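Local structure of ORC2 (Aeropyrum pernix, 1W5T) at residues A[7-21]-A[225-237]. The protein binds ATP and probably hydrolyses it through an AAA+ domain, binds DNA and takes part in regulating DNA replication. Sequence-based numbering, arbitrary orientation.
With ANP (phosphoaminophosphonic acid-adenylate ester), chain D.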
loop_
_atom_site.group_PDB
_atom_site.type_symbol
_atom_site.label_atom_id
_atom_site.label_comp_id
_atom_site.label_asym_id
_atom_site.label_seq_id
_atom_site.Cartn_x
_atom_site.Cartn_y
_atom_site.Cartn_z
ATOM N N GLY A 7 18.190 -24.335 -12.980
ATOM C CA GLY A 7 19.034 -24.499 -11.744
ATOM C C GLY A 7 18.217 -24.767 -10.495
ATOM O O GLY A 7 17.766 -25.898 -10.271
ATOM N N LEU A 8 18.027 -23.726 -9.685
ATOM C CA LEU A 8 17.336 -23.859 -8.409
ATOM C C LEU A 8 15.827 -23.669 -8.530
ATOM O O LEU A 8 15.055 -24.154 -7.730
ATOM C CB LEU A 8 17.922 -22.861 -7.406
ATOM C CG LEU A 8 19.141 -23.338 -6.608
ATOM C CD1 LEU A 8 20.424 -23.071 -7.366
ATOM C CD2 LEU A 8 19.168 -22.671 -5.257
ATOM N N PHE A 9 15.420 -22.955 -9.550
ATOM C CA PHE A 9 14.039 -22.556 -9.683
ATOM C C PHE A 9 13.286 -23.619 -10.463
ATOM O O PHE A 9 13.812 -24.166 -11.430
ATOM C CB PHE A 9 13.965 -21.228 -10.445
ATOM C CG PHE A 9 14.489 -20.048 -9.677
ATOM C CD1 PHE A 9 15.801 -19.637 -9.827
ATOM C CD2 PHE A 9 13.660 -19.332 -8.810
ATOM C CE1 PHE A 9 16.283 -18.529 -9.121
ATOM C CE2 PHE A 9 14.137 -18.228 -8.104
ATOM C CZ PHE A 9 15.441 -17.823 -8.264
ATOM N N LYS A 10 12.063 -23.922 -10.053
ATOM C CA LYS A 10 11.200 -24.698 -10.931
ATOM C C LYS A 10 10.253 -23.784 -11.721
ATOM O O LYS A 10 9.728 -24.198 -12.749
ATOM C CB LYS A 10 10.489 -25.831 -10.184
ATOM C CG LYS A 10 9.207 -25.499 -9.410
ATOM C CD LYS A 10 8.641 -26.799 -8.813
ATOM C CE LYS A 10 7.811 -26.560 -7.577
ATOM N NZ LYS A 10 8.114 -27.541 -6.512
ATOM N N ASP A 11 10.068 -22.543 -11.232
ATOM C CA ASP A 11 9.329 -21.464 -11.927
ATOM C C ASP A 11 9.675 -20.072 -11.377
ATOM O O ASP A 11 9.071 -19.575 -10.413
ATOM C CB ASP A 11 7.805 -21.681 -11.855
ATOM C CG ASP A 11 7.028 -20.815 -12.844
ATOM O OD1 ASP A 11 7.559 -19.830 -13.392
ATOM O OD2 ASP A 11 5.844 -21.042 -13.139
ATOM N N ARG A 12 10.652 -19.443 -12.009
ATOM C CA ARG A 12 11.090 -18.104 -11.681
ATOM C C ARG A 12 9.989 -17.001 -11.632
ATOM O O ARG A 12 10.181 -15.937 -11.025
ATOM C CB ARG A 12 12.129 -17.709 -12.729
ATOM C CG ARG A 12 13.413 -17.132 -12.199
ATOM C CD ARG A 12 14.418 -16.969 -13.321
ATOM N NE ARG A 12 15.771 -17.034 -12.816
ATOM C CZ ARG A 12 16.685 -17.981 -12.976
ATOM N NH1 ARG A 12 17.831 -17.760 -12.379
ATOM N NH2 ARG A 12 16.511 -19.100 -13.677
ATOM N N ARG A 13 8.864 -17.207 -12.310
ATOM C CA ARG A 13 7.858 -16.151 -12.385
ATOM C C ARG A 13 7.094 -15.999 -11.045
ATOM O O ARG A 13 6.471 -14.968 -10.770
ATOM C CB ARG A 13 6.905 -16.392 -13.551
ATOM C CG ARG A 13 7.578 -16.197 -14.924
ATOM C CD ARG A 13 7.622 -17.483 -15.734
ATOM N NE ARG A 13 6.402 -17.616 -16.507
ATOM C CZ ARG A 13 5.394 -18.475 -16.373
ATOM N NH1 ARG A 13 5.331 -19.442 -15.460
ATOM N NH2 ARG A 13 4.409 -18.341 -17.241
ATOM N N VAL A 14 7.164 -17.036 -10.226
ATOM C CA VAL A 14 6.630 -17.021 -8.872
ATOM C C VAL A 14 7.276 -15.911 -8.046
ATOM O O VAL A 14 6.718 -15.488 -7.067
ATOM C CB VAL A 14 6.844 -18.414 -8.197
ATOM C CG1 VAL A 14 6.564 -18.407 -6.695
ATOM C CG2 VAL A 14 6.031 -19.459 -8.904
ATOM N N PHE A 15 8.434 -15.430 -8.487
ATOM C CA PHE A 15 9.189 -14.400 -7.778
ATOM C C PHE A 15 9.005 -12.995 -8.368
ATOM O O PHE A 15 9.526 -12.020 -7.849
ATOM C CB PHE A 15 10.674 -14.813 -7.681
ATOM C CG PHE A 15 10.906 -15.936 -6.710
ATOM C CD1 PHE A 15 10.742 -17.268 -7.120
ATOM C CD2 PHE A 15 11.219 -15.675 -5.358
ATOM C CE1 PHE A 15 10.920 -18.323 -6.235
ATOM C CE2 PHE A 15 11.402 -16.722 -4.439
ATOM C CZ PHE A 15 11.237 -18.054 -4.876
ATOM N N ASP A 16 8.263 -12.900 -9.466
ATOM C CA ASP A 16 7.999 -11.597 -10.078
ATOM C C ASP A 16 6.955 -10.830 -9.240
ATOM O O ASP A 16 6.088 -11.433 -8.602
ATOM C CB ASP A 16 7.554 -11.754 -11.544
ATOM C CG ASP A 16 8.704 -12.205 -12.479
ATOM O OD1 ASP A 16 9.794 -12.645 -12.004
ATOM O OD2 ASP A 16 8.620 -12.136 -13.714
ATOM N N GLU A 17 7.060 -9.506 -9.278
ATOM C CA GLU A 17 6.304 -8.555 -8.450
ATOM C C GLU A 17 4.781 -8.599 -8.633
ATOM O O GLU A 17 4.016 -8.329 -7.707
ATOM C CB GLU A 17 6.851 -7.132 -8.689
ATOM C CG GLU A 17 8.120 -7.139 -9.554
ATOM C CD GLU A 17 8.996 -5.899 -9.432
ATOM O OE1 GLU A 17 10.221 -6.057 -9.182
ATOM O OE2 GLU A 17 8.468 -4.765 -9.612
ATOM N N ASN A 18 4.313 -8.946 -9.815
ATOM C CA ASN A 18 2.889 -9.135 -9.908
ATOM C C ASN A 18 2.407 -10.577 -10.022
ATOM O O ASN A 18 1.293 -10.828 -10.512
ATOM C CB ASN A 18 2.228 -8.219 -10.934
ATOM C CG ASN A 18 2.991 -8.099 -12.180
ATOM O OD1 ASN A 18 3.204 -9.091 -12.904
ATOM N ND2 ASN A 18 3.420 -6.875 -12.475
ATOM N N TYR A 19 3.220 -11.521 -9.554
ATOM C CA TYR A 19 2.711 -12.854 -9.420
ATOM C C TYR A 19 1.714 -12.878 -8.263
ATOM O O TYR A 19 1.998 -12.363 -7.170
ATOM C CB TYR A 19 3.839 -13.849 -9.172
ATOM C CG TYR A 19 3.362 -15.220 -8.830
ATOM C CD1 TYR A 19 2.976 -16.126 -9.843
ATOM C CD2 TYR A 19 3.279 -15.635 -7.495
ATOM C CE1 TYR A 19 2.535 -17.426 -9.524
ATOM C CE2 TYR A 19 2.847 -16.916 -7.164
ATOM C CZ TYR A 19 2.484 -17.812 -8.175
ATOM O OH TYR A 19 2.044 -19.085 -7.849
ATOM N N ILE A 20 0.551 -13.465 -8.527
ATOM C CA ILE A 20 -0.486 -13.706 -7.520
ATOM C C ILE A 20 -0.572 -15.202 -7.243
ATOM O O ILE A 20 -0.790 -15.990 -8.160
ATOM C CB ILE A 20 -1.866 -13.220 -8.050
ATOM C CG1 ILE A 20 -1.764 -11.765 -8.621
ATOM C CG2 ILE A 20 -2.922 -13.322 -6.952
ATOM C CD1 ILE A 20 -1.500 -10.678 -7.530
ATOM N N PRO A 21 -0.370 -15.614 -5.998
ATOM C CA PRO A 21 -0.372 -17.042 -5.702
ATOM C C PRO A 21 -1.767 -17.633 -5.906
ATOM O O PRO A 21 -2.718 -16.865 -5.815
ATOM C CB PRO A 21 0.160 -17.119 -4.259
ATOM C CG PRO A 21 0.151 -15.783 -3.755
ATOM C CD PRO A 21 -0.027 -14.801 -4.830
ATOM N N GLU A 225 7.439 -19.682 2.541
ATOM C CA GLU A 225 7.321 -21.122 2.389
ATOM C C GLU A 225 6.473 -21.516 1.166
ATOM O O GLU A 225 6.851 -22.426 0.439
ATOM C CB GLU A 225 6.834 -21.782 3.675
ATOM C CG GLU A 225 6.511 -23.243 3.505
ATOM C CD GLU A 225 5.858 -23.832 4.748
ATOM O OE1 GLU A 225 6.479 -24.657 5.430
ATOM O OE2 GLU A 225 4.710 -23.474 5.048
ATOM N N GLN A 226 5.368 -20.799 0.958
ATOM C CA GLN A 226 4.563 -20.868 -0.239
ATOM C C GLN A 226 5.337 -20.451 -1.510
ATOM O O GLN A 226 5.233 -21.121 -2.524
ATOM C CB GLN A 226 3.279 -20.018 -0.058
ATOM C CG GLN A 226 2.352 -19.977 -1.259
ATOM C CD GLN A 226 1.141 -19.102 -1.030
ATOM O OE1 GLN A 226 1.271 -17.932 -0.626
ATOM N NE2 GLN A 226 -0.056 -19.653 -1.289
ATOM N N ARG A 227 6.125 -19.377 -1.482
ATOM C CA ARG A 227 6.974 -19.099 -2.654
ATOM C C ARG A 227 8.003 -20.243 -2.938
ATOM O O ARG A 227 8.183 -20.683 -4.081
ATOM C CB ARG A 227 7.681 -17.739 -2.552
ATOM C CG ARG A 227 6.839 -16.489 -2.785
ATOM C CD ARG A 227 5.573 -16.615 -3.686
ATOM N NE ARG A 227 4.655 -15.574 -3.298
ATOM C CZ ARG A 227 4.469 -14.442 -3.955
ATOM N NH1 ARG A 227 5.109 -14.214 -5.119
ATOM N NH2 ARG A 227 3.608 -13.532 -3.459
ATOM N N ALA A 228 8.674 -20.734 -1.914
ATOM C CA ALA A 228 9.588 -21.860 -2.131
ATOM C C ALA A 228 8.871 -23.063 -2.807
ATOM O O ALA A 228 9.245 -23.485 -3.917
ATOM C CB ALA A 228 10.241 -22.275 -0.857
ATOM N N GLU A 229 7.792 -23.533 -2.181
ATOM C CA GLU A 229 6.976 -24.646 -2.693
ATOM C C GLU A 229 6.543 -24.551 -4.131
ATOM O O GLU A 229 6.657 -25.531 -4.859
ATOM C CB GLU A 229 5.748 -24.881 -1.817
ATOM C CG GLU A 229 6.027 -25.495 -0.458
ATOM C CD GLU A 229 4.778 -25.578 0.379
ATOM O OE1 GLU A 229 4.855 -25.956 1.557
ATOM O OE2 GLU A 229 3.691 -25.272 -0.125
ATOM N N LEU A 230 6.046 -23.382 -4.550
ATOM C CA LEU A 230 5.623 -23.141 -5.925
ATOM C C LEU A 230 6.782 -22.811 -6.855
ATOM O O LEU A 230 6.683 -22.985 -8.070
ATOM C CB LEU A 230 4.658 -21.956 -5.940
ATOM C CG LEU A 230 3.440 -22.041 -5.003
ATOM C CD1 LEU A 230 2.707 -20.676 -4.898
ATOM C CD2 LEU A 230 2.460 -23.178 -5.396
ATOM N N GLY A 231 7.861 -22.264 -6.314
ATOM C CA GLY A 231 8.810 -21.579 -7.167
ATOM C C GLY A 231 10.181 -22.209 -7.179
ATOM O O GLY A 231 10.903 -22.101 -8.157
ATOM N N LEU A 232 10.533 -22.866 -6.080
ATOM C CA LEU A 232 11.838 -23.491 -5.947
ATOM C C LEU A 232 11.716 -25.010 -6.098
ATOM O O LEU A 232 10.672 -25.598 -5.802
ATOM C CB LEU A 232 12.456 -23.120 -4.584
ATOM C CG LEU A 232 12.681 -21.640 -4.278
ATOM C CD1 LEU A 232 13.607 -21.456 -3.078
ATOM C CD2 LEU A 232 13.206 -20.861 -5.514
ATOM N N ARG A 233 12.790 -25.646 -6.547
ATOM C CA ARG A 233 12.847 -27.102 -6.600
ATOM C C ARG A 233 12.933 -27.604 -5.187
ATOM O O ARG A 233 13.561 -26.971 -4.365
ATOM C CB ARG A 233 14.060 -27.527 -7.393
ATOM C CG ARG A 233 13.814 -27.612 -8.876
ATOM C CD ARG A 233 14.771 -28.603 -9.584
ATOM N NE ARG A 233 16.148 -28.187 -9.416
ATOM C CZ ARG A 233 17.146 -28.827 -8.798
ATOM N NH1 ARG A 233 17.028 -30.048 -8.258
ATOM N NH2 ARG A 233 18.311 -28.196 -8.751
ATOM N N ASP A 234 12.294 -28.729 -4.900
ATOM C CA ASP A 234 12.095 -29.189 -3.527
ATOM C C ASP A 234 13.340 -29.461 -2.734
ATOM O O ASP A 234 13.278 -29.505 -1.501
ATOM C CB ASP A 234 11.256 -30.469 -3.514
ATOM C CG ASP A 234 9.931 -30.301 -4.210
ATOM O OD1 ASP A 234 9.203 -31.328 -4.383
ATOM O OD2 ASP A 234 9.549 -29.186 -4.617
ATOM N N THR A 235 14.458 -29.681 -3.427
ATOM C CA THR A 235 15.727 -30.062 -2.772
ATOM C C THR A 235 16.561 -28.830 -2.360
ATOM O O THR A 235 17.494 -28.896 -1.530
ATOM C CB THR A 235 16.538 -30.996 -3.685
ATOM O OG1 THR A 235 16.696 -30.407 -4.986
ATOM C CG2 THR A 235 15.734 -32.280 -3.985
ATOM N N VAL A 236 16.164 -27.701 -2.926
ATOM C CA VAL A 236 16.938 -26.491 -2.905
ATOM C C VAL A 236 16.914 -25.782 -1.556
ATOM O O VAL A 236 17.865 -25.093 -1.201
ATOM C CB VAL A 236 16.425 -25.595 -4.042
ATOM C CG1 VAL A 236 16.437 -24.115 -3.680
ATOM C CG2 VAL A 236 17.174 -25.913 -5.351
ATOM N N TRP A 237 15.856 -25.982 -0.782
ATOM C CA TRP A 237 15.640 -25.162 0.413
ATOM C C TRP A 237 15.265 -25.955 1.633
ATOM O O TRP A 237 14.778 -27.050 1.554
ATOM C CB TRP A 237 14.559 -24.111 0.156
ATOM C CG TRP A 237 13.191 -24.703 -0.037
ATOM C CD1 TRP A 237 12.672 -25.243 -1.206
ATOM C CD2 TRP A 237 12.167 -24.838 0.951
ATOM N NE1 TRP A 237 11.392 -25.695 -0.981
ATOM C CE2 TRP A 237 11.048 -25.453 0.326
ATOM C CE3 TRP A 237 12.058 -24.476 2.291
ATOM C CZ2 TRP A 237 9.834 -25.719 1.007
ATOM C CZ3 TRP A 237 10.831 -24.768 2.979
ATOM C CH2 TRP A 237 9.754 -25.380 2.322
HETATM P PG ANP D . 3.441 -0.947 -1.948
HETATM O O1G ANP D . 4.816 -0.686 -2.696
HETATM O O2G ANP D . 2.261 -0.556 -2.942
HETATM O O3G ANP D . 3.313 -0.154 -0.579
HETATM P PB ANP D . 1.846 -3.420 -1.432
HETATM O O1B ANP D . 0.724 -3.117 -2.504
HETATM O O2B ANP D . 1.303 -3.045 -0.020
HETATM N N3B ANP D . 3.340 -2.652 -1.751
HETATM P PA ANP D . 2.074 -6.043 -2.591
HETATM O O1A ANP D . 0.584 -6.615 -2.705
HETATM O O2A ANP D . 2.507 -5.445 -3.993
HETATM O O3A ANP D . 2.227 -5.000 -1.368
HETATM O "O5'" ANP D . 3.056 -7.211 -2.065
HETATM C "C5'" ANP D . 4.490 -7.250 -1.984
HETATM C "C4'" ANP D . 4.898 -8.672 -2.379
HETATM O "O4'" ANP D . 4.515 -9.607 -1.363
HETATM C "C3'" ANP D . 4.180 -9.171 -3.631
HETATM O "O3'" ANP D . 5.049 -10.029 -4.315
HETATM C "C2'" ANP D . 3.004 -9.990 -3.112
HETATM O "O2'" ANP D . 2.482 -10.980 -3.998
HETATM C "C1'" ANP D . 3.610 -10.600 -1.856
HETATM N N9 ANP D . 2.593 -10.748 -0.821
HETATM C C8 ANP D . 2.122 -9.736 -0.007
HETATM N N7 ANP D . 1.178 -10.182 0.859
HETATM C C5 ANP D . 1.041 -11.501 0.661
HETATM C C6 ANP D . 0.258 -12.675 1.166
HETATM N N6 ANP D . -0.655 -12.568 2.174
HETATM N N1 ANP D . 0.435 -13.895 0.587
HETATM C C2 ANP D . 1.293 -14.108 -0.399
HETATM N N3 ANP D . 2.050 -13.130 -0.957
HETATM C C4 ANP D . 1.948 -11.812 -0.437
HETATM O O HOH W 1 4.439 -11.847 -6.202
#
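Arg227 reaches from helix 217-231 to the N-terminal loop and the nucleotide at once. Arg227 NH1 gives a bond of 2.8 Å to Val14 O, nearly in line with that C=O although the N-H...O angle is only 145°, and a second to a water that also links Asp16 O, Tyr19 O and the ribose hydroxyls of the ATP analogue. Arg227 NH2 bonds ANP O2' at 2.8 Å and adenine N3, so one nitrogen holds both ribose and base. A bend at chi2 (-26°) steers the guanidinium there, past the Val14 methyl CG1; Tyr19 CD2 lies over one guanidinium face, 3.3 Å from Arg227 NH1, and Pro21 CG meets ANP C2.

Beyond the pocket the helix ends at Gly231, whose O takes the amides of Lys10 and Asp11 from one face of its plane. Phe15 CE1 and Val14 CB press close to Gly231 CA. Leu232 CD2 sits 3.5 Å from Phe15 CZ and also touches the Phe9 ring. Lys10 NZ pairs with Asp234 OD2 at 2.9 Å, adding weak bonds to Glu229 O and Leu232 O.

At the far end Arg233 grips Gly7 O side-on with NE and NH2, and Arg233 N bonds Leu8 O at 3.0 Å. A leucine in place of Arg233 would probably leave Gly7 O without both donors and the start of the modelled chain freer to move. The N-terminal loop thus straps the end of lid helix 217-231, with Leu8 and Phe9 resting on helix 259-275 and Ile20 on helix 65-82, which begins within the P-loop.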